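Local coordinates for vesicular integral-membrane protein VIP36 (Canis lupus familiaris, PDB 2DUR), which binds high-mannose glycans in a calcium-dependent manner as an intracellular lectin and takes part in transport and sorting of glycoproteins in the early secretory pathway, at residues R41-E46 with A207-G212; F70-T75 with L214-D219; D83-W88 with I111-Y116; F126-V131 with W148-G153. All blocks are in the same frame, centred on the assembly; numbering follows the deposited sequence.

Interaction 1. Residues R41-E46 with A207-G212; sequences RLTPDE and ASAGTG. With MAN (alpha-D-mannopyranose), chain C; MAN (alpha-D-mannopyranose), chain B.
Thr211 grips the end of segment 41-46 through its hydroxyl. OG1 donates to the backbone carbonyl Glu46 O at 2.7 Å, lying in the carbonyl plane with a C=O...donor angle of 151°. The torsion sets this up: chi1 of 58° puts OG1 between the backbone N and the carbonyl carbon, and CG2 anti to the carbonyl carbon. The methyl then turns to Thr43, and the two threonines meet tip to tip, with Thr43 OG1 3.5 Å from Thr211 CG2. Thr43 has the same kind of torsion, so its own CG2 rests over the backbone of Ala209, 3.6 Å from Ala209 O. Further back, Leu42 CB packs on Ala209 CB at 3.8 Å. Leu42 CD1 reaches the peptide after Ser208, 3.7 Å from Ser208 C. This is a contact between the two sheets of the L-type lectin beta sandwich. The chain turns a corner at Leu42, and strand 40-43 lies in one sheet while strand 204-211 lies in the other. The second shell fixes the polar groups. Thr43 OG1 is hydrogen-bonded to His218 ND1 and to Asp216 O, and Thr211 OG1 also meets Lys49 N. Thr211 and Gly212 belong to the glycan pocket. Gly212 brings its backbone against the sugar: Gly212 N lies 3.1 Å from O6 of mannose C, and Gly212 CA lies 3.5 Å from O4 of mannose B.

Interaction 2. Residues F70-T75 with L214-D219; sequences FKVHGT and LSDNHD. With MAN (alpha-D-mannopyranose), chain C.
His73 carries the side-chain part of this contact. From CB, chi1 of 57° sends CG between the backbone N and the carbonyl carbon, which turns the ring back across the neighbouring strand. CG, CD2 and NE2 pass over Asn217 CB, which sits under one ring face in a CH-pi contact, 3.6 Å from the ring centroid. On the same face, ND1 and CE1 come near Asn217 ND2, and the amide plane is tilted 30° from the ring. Lys71 CE lies over the opposite face, toward the rim. At the tip, NE2 donates to Asp219 OD2 at 2.9 Å. The bond is straight, 170° at the hydrogen, and in the ring plane, but it meets the carboxylate from above its plane. Below the ring, strands 70-73 and 217-219 pair antiparallel within one sheet of the lectin sandwich. Lys71 with Asp219 and His73 with Asn217 are hydrogen-bonded pairs, and Val72 with His218 is the non-hydrogen-bonded pair between them. Asn217 N and Asn217 ND2 both donate to His73 O, at 2.8 and 3.1 Å. Ahead of strand 217-219, Leu214 N donates to O6 of mannose C at 3.0 Å, and Leu214 CB and CG pack on C6. The Asp219 carboxylate also forms a salt bridge from OD1 to Arg41 NE. With both oxygens engaged it is probably ionised. Its charge would favour a proton on His73 NE2, the nitrogen that donates here.

Interaction 3. Residues D83-W88 with I111-Y116; sequences DGIALW and IFLDTY. With CA (calcium ion), chain E; MAN (alpha-D-mannopyranose), chain C.
Strands 84-88 and 111-114 run antiparallel in the sheet of the L-type lectin sandwich that carries the calcium and sugar sites. The tight part is the strand ladder. Ile85 with Leu113 and Leu87 with Ile111 are hydrogen-bonded pairs. Leu113 N points almost along the C=O axis of Ile85, at 2.7 Å from Ile85 O. On the face with Ile85, Leu87, Ile111 and Leu113, Leu87 CB meets Ile111 CD1, and Leu87 and Leu113 also reach Leu167 of the other sheet. On the opposite face Ala86 CB and Trp88 CH2 both lie in plane at the edge of the Phe112 ring, Ala86 CB 3.8 Å from Phe112 CD1. Gly84 CA lies 3.1 Å from Leu113 O. At Asp83 one more backbone bond, Thr115 N to Asp83 O, closes the ladder; from there the side chains turn to ligands and water. A cis peptide precedes Asp83, whose carboxylate holds mannose C with both oxygens: sugar O6 donates to OD1, and sugar O4 donates to OD2 at 2.6 Å. Asp114, with CG anti to the backbone N, chelates the calcium through OD1 and OD2. Its OD2 also accepts from Tyr116 N, an Asx turn that holds Tyr116 O toward the same ion. Asn118 and Asp145 complete the protein ligands. The carboxylates of Asp83 and Asp114 stay 5.5 Å apart, OD2 to OD2. A calcium-bound water donates to Asp83 O and, at 2.7 Å, to Asp83 OD2.

Interaction 4. Residues F126-V131 with W148-G153; sequences FPYISV and WTELAG
Tyr128 and Glu150 both have CG anti to the backbone N, with chi1 of -167° and 176°. Glu150 then runs on extended, so the two side chains reach each other tip to tip. Tyr128 OH donates to Glu150 OE2 at 2.6 Å. The oxygen uses its syn lone pair and lies at the ring edge, in plane, while the carboxylate is turned 71° against the ring. Glu150 OE1 has a second partner in the salt bridge to Arg124, which also makes a cation-pi contact with the Tyr128 ring. Strands 128-135 and 152-155 form one border of the lectin's seven-stranded sheet; they pair antiparallel, and 152-155 is outermost. Two backbone bonds bind this end: Val131 N to Ala152 O and Leu151 N to Val131 O, each 3.0 Å and nearly along its C=O axis. Gly153 CA packs tight, 2.9 Å from Ile129 O and 3.9 Å from Ser130 CA. On the face with Val131 and Ala152, Val131 CG2 packs beside Ala152 CB; it also touches Leu151 CB at 3.9 Å. Val131 and Ala152 both pack on Ile192 of the second sheet.

Overall arrangement
Interactions 1, 2 and 3 converge on mannose C, while interaction 4 lies to one side. The centres of interactions 1 and 2 are about 7 Å apart. They are tied by a probable hydrogen bond between Asp45 OD1 and Ser215 OG, 2.6 Å. Interaction 1 joins interaction 3 through neighbouring strands, with Ser208 O 2.8 Å from Ala86 N. Interactions 2 and 3 pack across the sandwich, where Val72 CG2 is 3.6 Å from Ile85 CD1. The sheet continues to interaction 4, with Phe112 N 2.9 Å from Ser130 O. The Tyr128 side chain remains about 8 Å from the calcium. Interactions 1 and 4 do not touch; their centres are about 19 Å apart.

Interaction 1. Residues R41-E46 with A207-G212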
# COMPACT_ATOMS: atom_id res chain seq x y z
N ARG A 41 -3.09 5.25 -13.37
CA ARG A 41 -4.35 5.55 -12.73
C ARG A 41 -5.04 4.24 -12.46
O ARG A 41 -5.46 3.57 -13.40
CB ARG A 41 -5.23 6.43 -13.64
CG ARG A 41 -6.62 6.71 -13.08
CD ARG A 41 -7.26 7.93 -13.74
NE ARG A 41 -6.55 9.12 -13.27
CZ ARG A 41 -6.68 10.35 -13.77
NH1 ARG A 41 -7.51 10.57 -14.80
NH2 ARG A 41 -5.98 11.36 -13.25
N LEU A 42 -5.13 3.87 -11.18
CA LEU A 42 -5.73 2.59 -10.80
C LEU A 42 -7.24 2.57 -11.08
O LEU A 42 -7.76 1.54 -11.54
CB LEU A 42 -5.46 2.31 -9.32
CG LEU A 42 -3.97 2.22 -8.95
CD1 LEU A 42 -3.84 2.15 -7.42
CD2 LEU A 42 -3.33 1.03 -9.59
N THR A 43 -7.93 3.65 -10.74
CA THR A 43 -9.34 3.82 -11.13
C THR A 43 -9.56 5.25 -11.60
O THR A 43 -8.94 6.17 -11.06
CB THR A 43 -10.33 3.56 -9.97
OG1 THR A 43 -10.25 4.61 -8.99
CG2 THR A 43 -10.10 2.18 -9.32
N PRO A 44 -10.47 5.44 -12.58
CA PRO A 44 -10.95 6.77 -12.84
C PRO A 44 -12.01 7.13 -11.82
O PRO A 44 -12.40 6.29 -10.97
CB PRO A 44 -11.61 6.62 -14.20
CG PRO A 44 -12.17 5.21 -14.18
CD PRO A 44 -11.19 4.42 -13.38
N ASP A 45 -12.51 8.37 -11.91
CA ASP A 45 -13.55 8.88 -11.04
C ASP A 45 -14.90 8.40 -11.57
O ASP A 45 -15.78 9.19 -11.93
CB ASP A 45 -13.45 10.43 -10.98
CG ASP A 45 -14.27 11.07 -9.89
OD1 ASP A 45 -14.93 10.37 -9.09
OD2 ASP A 45 -14.25 12.34 -9.82
N GLU A 46 -15.02 7.08 -11.65
CA GLU A 46 -16.24 6.43 -12.13
C GLU A 46 -16.57 5.30 -11.17
O GLU A 46 -15.69 4.81 -10.43
CB GLU A 46 -16.00 5.86 -13.53
CG GLU A 46 -15.77 6.97 -14.56
CD GLU A 46 -15.31 6.47 -15.91
OE1 GLU A 46 -15.37 5.25 -16.18
OE2 GLU A 46 -14.88 7.33 -16.72
N ALA A 207 -0.17 -2.41 -5.63
CA ALA A 207 -1.04 -1.32 -5.20
C ALA A 207 -2.36 -1.54 -5.91
O ALA A 207 -2.38 -2.04 -7.04
CB ALA A 207 -0.46 0.08 -5.57
N SER A 208 -3.45 -1.18 -5.25
CA SER A 208 -4.76 -1.32 -5.84
C SER A 208 -5.70 -0.24 -5.35
O SER A 208 -5.45 0.47 -4.37
CB SER A 208 -5.33 -2.73 -5.57
OG SER A 208 -5.55 -2.90 -4.17
N ALA A 209 -6.81 -0.08 -6.06
CA ALA A 209 -7.83 0.85 -5.62
C ALA A 209 -9.18 0.37 -6.06
O ALA A 209 -9.28 -0.40 -7.01
CB ALA A 209 -7.57 2.26 -6.17
N GLY A 210 -10.20 0.83 -5.35
CA GLY A 210 -11.56 0.46 -5.71
C GLY A 210 -12.48 1.66 -5.59
O GLY A 210 -12.24 2.57 -4.80
N THR A 211 -13.54 1.64 -6.41
CA THR A 211 -14.67 2.58 -6.32
C THR A 211 -15.93 1.71 -6.32
O THR A 211 -15.92 0.62 -6.89
CB THR A 211 -14.71 3.56 -7.55
OG1 THR A 211 -14.81 2.82 -8.76
CG2 THR A 211 -13.42 4.40 -7.59
N GLY A 212 -16.98 2.19 -5.65
CA GLY A 212 -18.27 1.47 -5.57
C GLY A 212 -19.34 2.40 -6.08
O GLY A 212 -19.28 2.83 -7.23
C1 MAN C . -21.34 0.68 -2.39
C2 MAN C . -20.57 -0.53 -1.86
C3 MAN C . -19.62 -0.12 -0.73
C4 MAN C . -18.76 1.09 -1.12
C5 MAN C . -19.71 2.22 -1.48
C6 MAN C . -18.95 3.51 -1.81
O1 MAN C . -22.41 1.01 -1.52
O2 MAN C . -19.82 -1.08 -2.92
O3 MAN C . -18.82 -1.23 -0.35
O4 MAN C . -17.90 1.49 -0.08
O5 MAN C . -20.44 1.77 -2.61
O6 MAN C . -18.24 3.35 -3.02
C1 MAN B . -20.38 -2.32 -3.34
C2 MAN B . -19.24 -3.19 -3.86
C3 MAN B . -18.66 -2.53 -5.11
C4 MAN B . -19.75 -2.25 -6.14
C5 MAN B . -20.93 -1.49 -5.51
C6 MAN B . -22.13 -1.37 -6.46
O2 MAN B . -19.77 -4.47 -4.15
O3 MAN B . -17.65 -3.36 -5.64
O4 MAN B . -19.20 -1.51 -7.19
O5 MAN B . -21.36 -2.19 -4.36
O6 MAN B . -23.27 -0.84 -5.77

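Interaction 2. Residues F70-T75 with L214-D219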
# COMPACT_ATOMS: atom_id res chain seq x y z
N PHE A 70 1.53 9.36 -4.64
CA PHE A 70 0.17 9.01 -5.09
C PHE A 70 -0.66 10.27 -5.20
O PHE A 70 -0.27 11.34 -4.73
CB PHE A 70 -0.47 8.02 -4.08
CG PHE A 70 -0.77 8.64 -2.74
CD1 PHE A 70 0.24 8.71 -1.76
CD2 PHE A 70 -2.03 9.19 -2.45
CE1 PHE A 70 -0.03 9.33 -0.51
CE2 PHE A 70 -2.31 9.78 -1.20
CZ PHE A 70 -1.28 9.86 -0.22
N LYS A 71 -1.83 10.16 -5.83
CA LYS A 71 -2.76 11.28 -5.83
C LYS A 71 -4.18 10.74 -5.82
O LYS A 71 -4.54 9.96 -6.70
CB LYS A 71 -2.54 12.17 -7.06
CG LYS A 71 -3.19 13.50 -6.91
CD LYS A 71 -2.99 14.37 -8.15
CE LYS A 71 -3.90 15.59 -8.08
NZ LYS A 71 -3.49 16.59 -7.04
N VAL A 72 -4.94 11.12 -4.81
CA VAL A 72 -6.36 10.80 -4.75
C VAL A 72 -7.13 12.08 -4.93
O VAL A 72 -7.00 13.03 -4.15
CB VAL A 72 -6.75 10.11 -3.42
CG1 VAL A 72 -8.26 9.81 -3.41
CG2 VAL A 72 -5.92 8.82 -3.26
N HIS A 73 -7.96 12.11 -5.97
CA HIS A 73 -8.65 13.34 -6.31
C HIS A 73 -9.90 13.07 -7.12
O HIS A 73 -9.93 12.13 -7.89
CB HIS A 73 -7.70 14.28 -7.08
CG HIS A 73 -7.13 13.68 -8.33
ND1 HIS A 73 -7.43 14.17 -9.58
CD2 HIS A 73 -6.31 12.62 -8.53
CE1 HIS A 73 -6.79 13.46 -10.50
NE2 HIS A 73 -6.10 12.52 -9.89
N GLY A 74 -10.93 13.88 -6.93
CA GLY A 74 -12.13 13.73 -7.73
C GLY A 74 -13.11 14.84 -7.46
O GLY A 74 -12.83 15.76 -6.69
N THR A 75 -14.28 14.73 -8.09
CA THR A 75 -15.22 15.84 -8.09
C THR A 75 -16.50 15.60 -7.28
O THR A 75 -17.38 16.46 -7.26
CB THR A 75 -15.60 16.24 -9.52
OG1 THR A 75 -16.23 15.12 -10.16
CG2 THR A 75 -14.37 16.66 -10.31
N LEU A 214 -19.56 5.19 -4.93
CA LEU A 214 -18.78 6.45 -4.86
C LEU A 214 -17.44 6.25 -5.50
O LEU A 214 -16.93 5.13 -5.56
CB LEU A 214 -18.62 6.87 -3.40
CG LEU A 214 -19.92 7.08 -2.61
CD1 LEU A 214 -19.62 7.37 -1.15
CD2 LEU A 214 -20.75 8.19 -3.26
N SER A 215 -16.84 7.33 -5.99
CA SER A 215 -15.65 7.17 -6.78
C SER A 215 -14.64 8.29 -6.51
O SER A 215 -14.92 9.22 -5.74
CB SER A 215 -16.00 7.10 -8.27
OG SER A 215 -16.51 8.35 -8.71
N ASP A 216 -13.48 8.13 -7.12
CA ASP A 216 -12.36 9.10 -7.10
C ASP A 216 -11.33 8.60 -8.09
O ASP A 216 -11.24 7.40 -8.41
CB ASP A 216 -11.65 9.15 -5.73
CG ASP A 216 -12.04 10.32 -4.87
OD1 ASP A 216 -12.48 11.39 -5.38
OD2 ASP A 216 -11.85 10.19 -3.64
N ASN A 217 -10.51 9.51 -8.58
CA ASN A 217 -9.31 9.07 -9.27
C ASN A 217 -8.33 8.61 -8.21
O ASN A 217 -8.12 9.32 -7.23
CB ASN A 217 -8.66 10.24 -10.01
CG ASN A 217 -9.52 10.77 -11.13
OD1 ASN A 217 -9.69 10.10 -12.16
ND2 ASN A 217 -10.06 11.99 -10.94
N HIS A 218 -7.77 7.43 -8.41
CA HIS A 218 -6.71 6.90 -7.53
C HIS A 218 -5.47 6.68 -8.38
O HIS A 218 -5.38 5.72 -9.12
CB HIS A 218 -7.18 5.57 -6.88
CG HIS A 218 -8.37 5.73 -5.99
ND1 HIS A 218 -9.65 5.36 -6.39
CD2 HIS A 218 -8.49 6.16 -4.72
CE1 HIS A 218 -10.50 5.62 -5.41
NE2 HIS A 218 -9.82 6.10 -4.38
N ASP A 219 -4.51 7.62 -8.29
CA ASP A 219 -3.30 7.57 -9.12
C ASP A 219 -2.04 7.19 -8.33
O ASP A 219 -1.89 7.60 -7.18
CB ASP A 219 -3.01 8.93 -9.78
CG ASP A 219 -4.13 9.41 -10.67
OD1 ASP A 219 -4.95 8.58 -11.11
OD2 ASP A 219 -4.18 10.63 -10.96
C1 MAN C . -21.34 0.68 -2.39
C2 MAN C . -20.57 -0.53 -1.86
C3 MAN C . -19.62 -0.12 -0.73
C4 MAN C . -18.76 1.09 -1.12
C5 MAN C . -19.71 2.22 -1.48
C6 MAN C . -18.95 3.51 -1.81
O1 MAN C . -22.41 1.01 -1.52
O2 MAN C . -19.82 -1.08 -2.92
O3 MAN C . -18.82 -1.23 -0.35
O4 MAN C . -17.90 1.49 -0.08
O5 MAN C . -20.44 1.77 -2.61
O6 MAN C . -18.24 3.35 -3.02

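Interaction 3. Residues D83-W88 with I111-Y116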
# COMPACT_ATOMS: atom_id res chain seq x y z
N ASP A 83 -13.25 4.67 -3.03
CA ASP A 83 -13.19 4.16 -1.65
C ASP A 83 -11.81 4.25 -1.02
O ASP A 83 -11.68 4.23 0.22
CB ASP A 83 -13.66 2.70 -1.65
CG ASP A 83 -15.18 2.60 -1.62
OD1 ASP A 83 -15.80 2.38 -2.70
OD2 ASP A 83 -15.74 2.80 -0.53
N GLY A 84 -10.78 4.30 -1.87
CA GLY A 84 -9.39 4.39 -1.40
C GLY A 84 -8.40 3.50 -2.12
O GLY A 84 -8.72 2.81 -3.09
N ILE A 85 -7.17 3.51 -1.61
CA ILE A 85 -6.05 2.76 -2.15
C ILE A 85 -5.58 1.76 -1.12
O ILE A 85 -5.61 2.07 0.08
CB ILE A 85 -4.86 3.74 -2.50
CG1 ILE A 85 -5.22 4.60 -3.72
CG2 ILE A 85 -3.54 2.97 -2.69
CD1 ILE A 85 -4.19 5.75 -3.98
N ALA A 86 -5.11 0.60 -1.58
CA ALA A 86 -4.35 -0.35 -0.72
C ALA A 86 -2.97 -0.56 -1.31
O ALA A 86 -2.82 -0.66 -2.52
CB ALA A 86 -5.06 -1.70 -0.61
N LEU A 87 -1.96 -0.59 -0.44
CA LEU A 87 -0.60 -0.96 -0.79
C LEU A 87 -0.34 -2.32 -0.19
O LEU A 87 -0.73 -2.55 0.95
CB LEU A 87 0.39 0.04 -0.19
CG LEU A 87 0.12 1.48 -0.62
CD1 LEU A 87 1.06 2.44 0.11
CD2 LEU A 87 0.26 1.63 -2.15
N TRP A 88 0.32 -3.19 -0.94
CA TRP A 88 0.44 -4.58 -0.59
C TRP A 88 1.87 -5.05 -0.55
O TRP A 88 2.69 -4.68 -1.40
CB TRP A 88 -0.30 -5.43 -1.63
CG TRP A 88 -1.74 -5.09 -1.75
CD1 TRP A 88 -2.33 -4.32 -2.72
CD2 TRP A 88 -2.79 -5.50 -0.87
NE1 TRP A 88 -3.69 -4.22 -2.49
CE2 TRP A 88 -4.00 -4.97 -1.38
CE3 TRP A 88 -2.83 -6.30 0.31
CZ2 TRP A 88 -5.24 -5.17 -0.75
CZ3 TRP A 88 -4.08 -6.54 0.92
CH2 TRP A 88 -5.27 -5.99 0.39
N ILE A 111 -1.45 -1.81 3.67
CA ILE A 111 -1.60 -0.46 4.16
C ILE A 111 -2.79 0.11 3.39
O ILE A 111 -2.77 0.23 2.15
CB ILE A 111 -0.32 0.39 3.95
CG1 ILE A 111 0.94 -0.35 4.47
CG2 ILE A 111 -0.50 1.79 4.58
CD1 ILE A 111 1.68 -1.14 3.41
N PHE A 112 -3.84 0.47 4.13
CA PHE A 112 -5.06 0.98 3.50
C PHE A 112 -5.12 2.48 3.65
O PHE A 112 -4.94 2.99 4.74
CB PHE A 112 -6.29 0.41 4.22
CG PHE A 112 -6.36 -1.09 4.22
CD1 PHE A 112 -6.18 -1.83 3.06
CD2 PHE A 112 -6.59 -1.75 5.42
CE1 PHE A 112 -6.27 -3.23 3.07
CE2 PHE A 112 -6.73 -3.14 5.45
CZ PHE A 112 -6.54 -3.87 4.28
N LEU A 113 -5.48 3.18 2.56
CA LEU A 113 -5.73 4.63 2.59
C LEU A 113 -7.22 4.74 2.27
O LEU A 113 -7.62 4.76 1.09
CB LEU A 113 -4.87 5.32 1.53
CG LEU A 113 -3.37 5.43 1.82
CD1 LEU A 113 -2.70 4.11 1.57
CD2 LEU A 113 -2.75 6.49 0.91
N ASP A 114 -8.04 4.75 3.32
CA ASP A 114 -9.50 4.62 3.20
C ASP A 114 -10.12 6.01 3.26
O ASP A 114 -9.93 6.72 4.24
CB ASP A 114 -9.99 3.74 4.37
CG ASP A 114 -11.48 3.39 4.29
OD1 ASP A 114 -11.94 2.48 5.04
OD2 ASP A 114 -12.20 4.02 3.48
N THR A 115 -10.86 6.41 2.22
CA THR A 115 -11.39 7.76 2.13
C THR A 115 -12.88 7.89 2.45
O THR A 115 -13.42 8.99 2.45
CB THR A 115 -11.20 8.33 0.72
OG1 THR A 115 -11.90 7.50 -0.20
CG2 THR A 115 -9.71 8.40 0.30
N TYR A 116 -13.56 6.77 2.71
CA TYR A 116 -15.01 6.81 2.93
C TYR A 116 -15.40 6.04 4.19
O TYR A 116 -15.13 4.85 4.26
CB TYR A 116 -15.74 6.21 1.72
CG TYR A 116 -17.22 6.18 1.91
CD1 TYR A 116 -17.95 7.37 2.03
CD2 TYR A 116 -17.91 4.96 1.99
CE1 TYR A 116 -19.32 7.34 2.22
CE2 TYR A 116 -19.29 4.93 2.18
CZ TYR A 116 -19.98 6.13 2.31
OH TYR A 116 -21.34 6.11 2.50
CA CA E . -14.23 2.67 4.02
C1 MAN C . -21.34 0.68 -2.39
C2 MAN C . -20.57 -0.53 -1.86
C3 MAN C . -19.62 -0.12 -0.73
C4 MAN C . -18.76 1.09 -1.12
C5 MAN C . -19.71 2.22 -1.48
C6 MAN C . -18.95 3.51 -1.81
O1 MAN C . -22.41 1.01 -1.52
O2 MAN C . -19.82 -1.08 -2.92
O3 MAN C . -18.82 -1.23 -0.35
O4 MAN C . -17.90 1.49 -0.08
O5 MAN C . -20.44 1.77 -2.61
O6 MAN C . -18.24 3.35 -3.02
O HOH W 1 -14.03 2.86 1.59
O HOH W 2 -13.84 0.26 3.94

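Interaction 4. Residues F126-V131 with W148-G153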
# COMPACT_ATOMS: atom_id res chain seq x y z
N PHE A 126 -11.96 10.46 8.96
CA PHE A 126 -11.48 10.06 7.63
C PHE A 126 -10.92 11.25 6.82
O PHE A 126 -11.26 12.41 7.12
CB PHE A 126 -12.58 9.30 6.86
CG PHE A 126 -12.79 7.90 7.36
CD1 PHE A 126 -13.32 7.69 8.63
CD2 PHE A 126 -12.40 6.80 6.59
CE1 PHE A 126 -13.49 6.38 9.13
CE2 PHE A 126 -12.55 5.50 7.08
CZ PHE A 126 -13.10 5.28 8.35
N PRO A 127 -10.06 10.98 5.82
CA PRO A 127 -9.51 9.67 5.46
C PRO A 127 -8.65 9.04 6.56
O PRO A 127 -8.09 9.74 7.40
CB PRO A 127 -8.65 9.95 4.24
CG PRO A 127 -9.25 11.23 3.67
CD PRO A 127 -9.58 12.02 4.89
N TYR A 128 -8.55 7.72 6.53
CA TYR A 128 -7.90 7.00 7.63
C TYR A 128 -6.94 5.98 7.02
O TYR A 128 -7.34 5.16 6.17
CB TYR A 128 -8.96 6.32 8.55
CG TYR A 128 -8.39 5.83 9.85
CD1 TYR A 128 -8.25 6.68 10.95
CD2 TYR A 128 -7.94 4.51 9.99
CE1 TYR A 128 -7.71 6.23 12.14
CE2 TYR A 128 -7.39 4.05 11.18
CZ TYR A 128 -7.28 4.92 12.25
OH TYR A 128 -6.73 4.49 13.44
N ILE A 129 -5.68 6.05 7.44
CA ILE A 129 -4.65 5.15 6.95
C ILE A 129 -4.41 4.12 8.03
O ILE A 129 -4.17 4.46 9.18
CB ILE A 129 -3.30 5.91 6.70
CG1 ILE A 129 -3.49 6.95 5.59
CG2 ILE A 129 -2.17 4.93 6.34
CD1 ILE A 129 -2.22 7.77 5.30
N SER A 130 -4.47 2.84 7.68
CA SER A 130 -4.26 1.80 8.68
C SER A 130 -3.45 0.65 8.12
O SER A 130 -3.24 0.56 6.92
CB SER A 130 -5.61 1.32 9.25
OG SER A 130 -6.39 0.68 8.25
N VAL A 131 -2.92 -0.20 9.00
CA VAL A 131 -2.21 -1.38 8.54
C VAL A 131 -2.93 -2.65 9.03
O VAL A 131 -3.56 -2.64 10.08
CB VAL A 131 -0.74 -1.39 8.99
CG1 VAL A 131 0.06 -0.34 8.21
CG2 VAL A 131 -0.63 -1.16 10.53
N TRP A 148 -12.27 -4.43 12.92
CA TRP A 148 -11.93 -5.58 13.78
C TRP A 148 -10.53 -6.10 13.54
O TRP A 148 -10.02 -6.87 14.33
CB TRP A 148 -12.92 -6.73 13.53
CG TRP A 148 -14.30 -6.32 13.17
CD1 TRP A 148 -14.90 -6.46 11.95
CD2 TRP A 148 -15.27 -5.69 14.02
NE1 TRP A 148 -16.18 -5.97 12.00
CE2 TRP A 148 -16.42 -5.48 13.25
CE3 TRP A 148 -15.26 -5.29 15.37
CZ2 TRP A 148 -17.59 -4.87 13.77
CZ3 TRP A 148 -16.43 -4.68 15.90
CH2 TRP A 148 -17.57 -4.49 15.10
N THR A 149 -9.91 -5.66 12.45
CA THR A 149 -8.59 -6.17 12.05
C THR A 149 -7.52 -5.07 11.94
O THR A 149 -6.43 -5.32 11.44
CB THR A 149 -8.67 -6.97 10.73
OG1 THR A 149 -9.31 -6.19 9.71
CG2 THR A 149 -9.46 -8.27 10.94
N GLU A 150 -7.85 -3.87 12.40
CA GLU A 150 -6.87 -2.77 12.41
C GLU A 150 -5.75 -3.03 13.41
O GLU A 150 -6.02 -3.23 14.59
CB GLU A 150 -7.55 -1.44 12.76
CG GLU A 150 -6.53 -0.28 12.88
CD GLU A 150 -7.12 1.04 13.36
OE1 GLU A 150 -8.35 1.15 13.49
OE2 GLU A 150 -6.34 1.96 13.63
N LEU A 151 -4.50 -3.05 12.95
CA LEU A 151 -3.35 -3.14 13.84
C LEU A 151 -3.00 -1.78 14.43
O LEU A 151 -2.69 -1.65 15.63
CB LEU A 151 -2.14 -3.67 13.07
CG LEU A 151 -1.47 -4.99 13.29
CD1 LEU A 151 -0.21 -4.99 12.46
CD2 LEU A 151 -1.12 -5.21 14.79
N ALA A 152 -3.02 -0.77 13.57
CA ALA A 152 -2.71 0.62 13.95
C ALA A 152 -3.15 1.51 12.80
O ALA A 152 -3.37 1.03 11.69
CB ALA A 152 -1.22 0.81 14.21
N GLY A 153 -3.30 2.80 13.05
CA GLY A 153 -3.71 3.71 11.98
C GLY A 153 -3.68 5.16 12.44
O GLY A 153 -3.33 5.47 13.59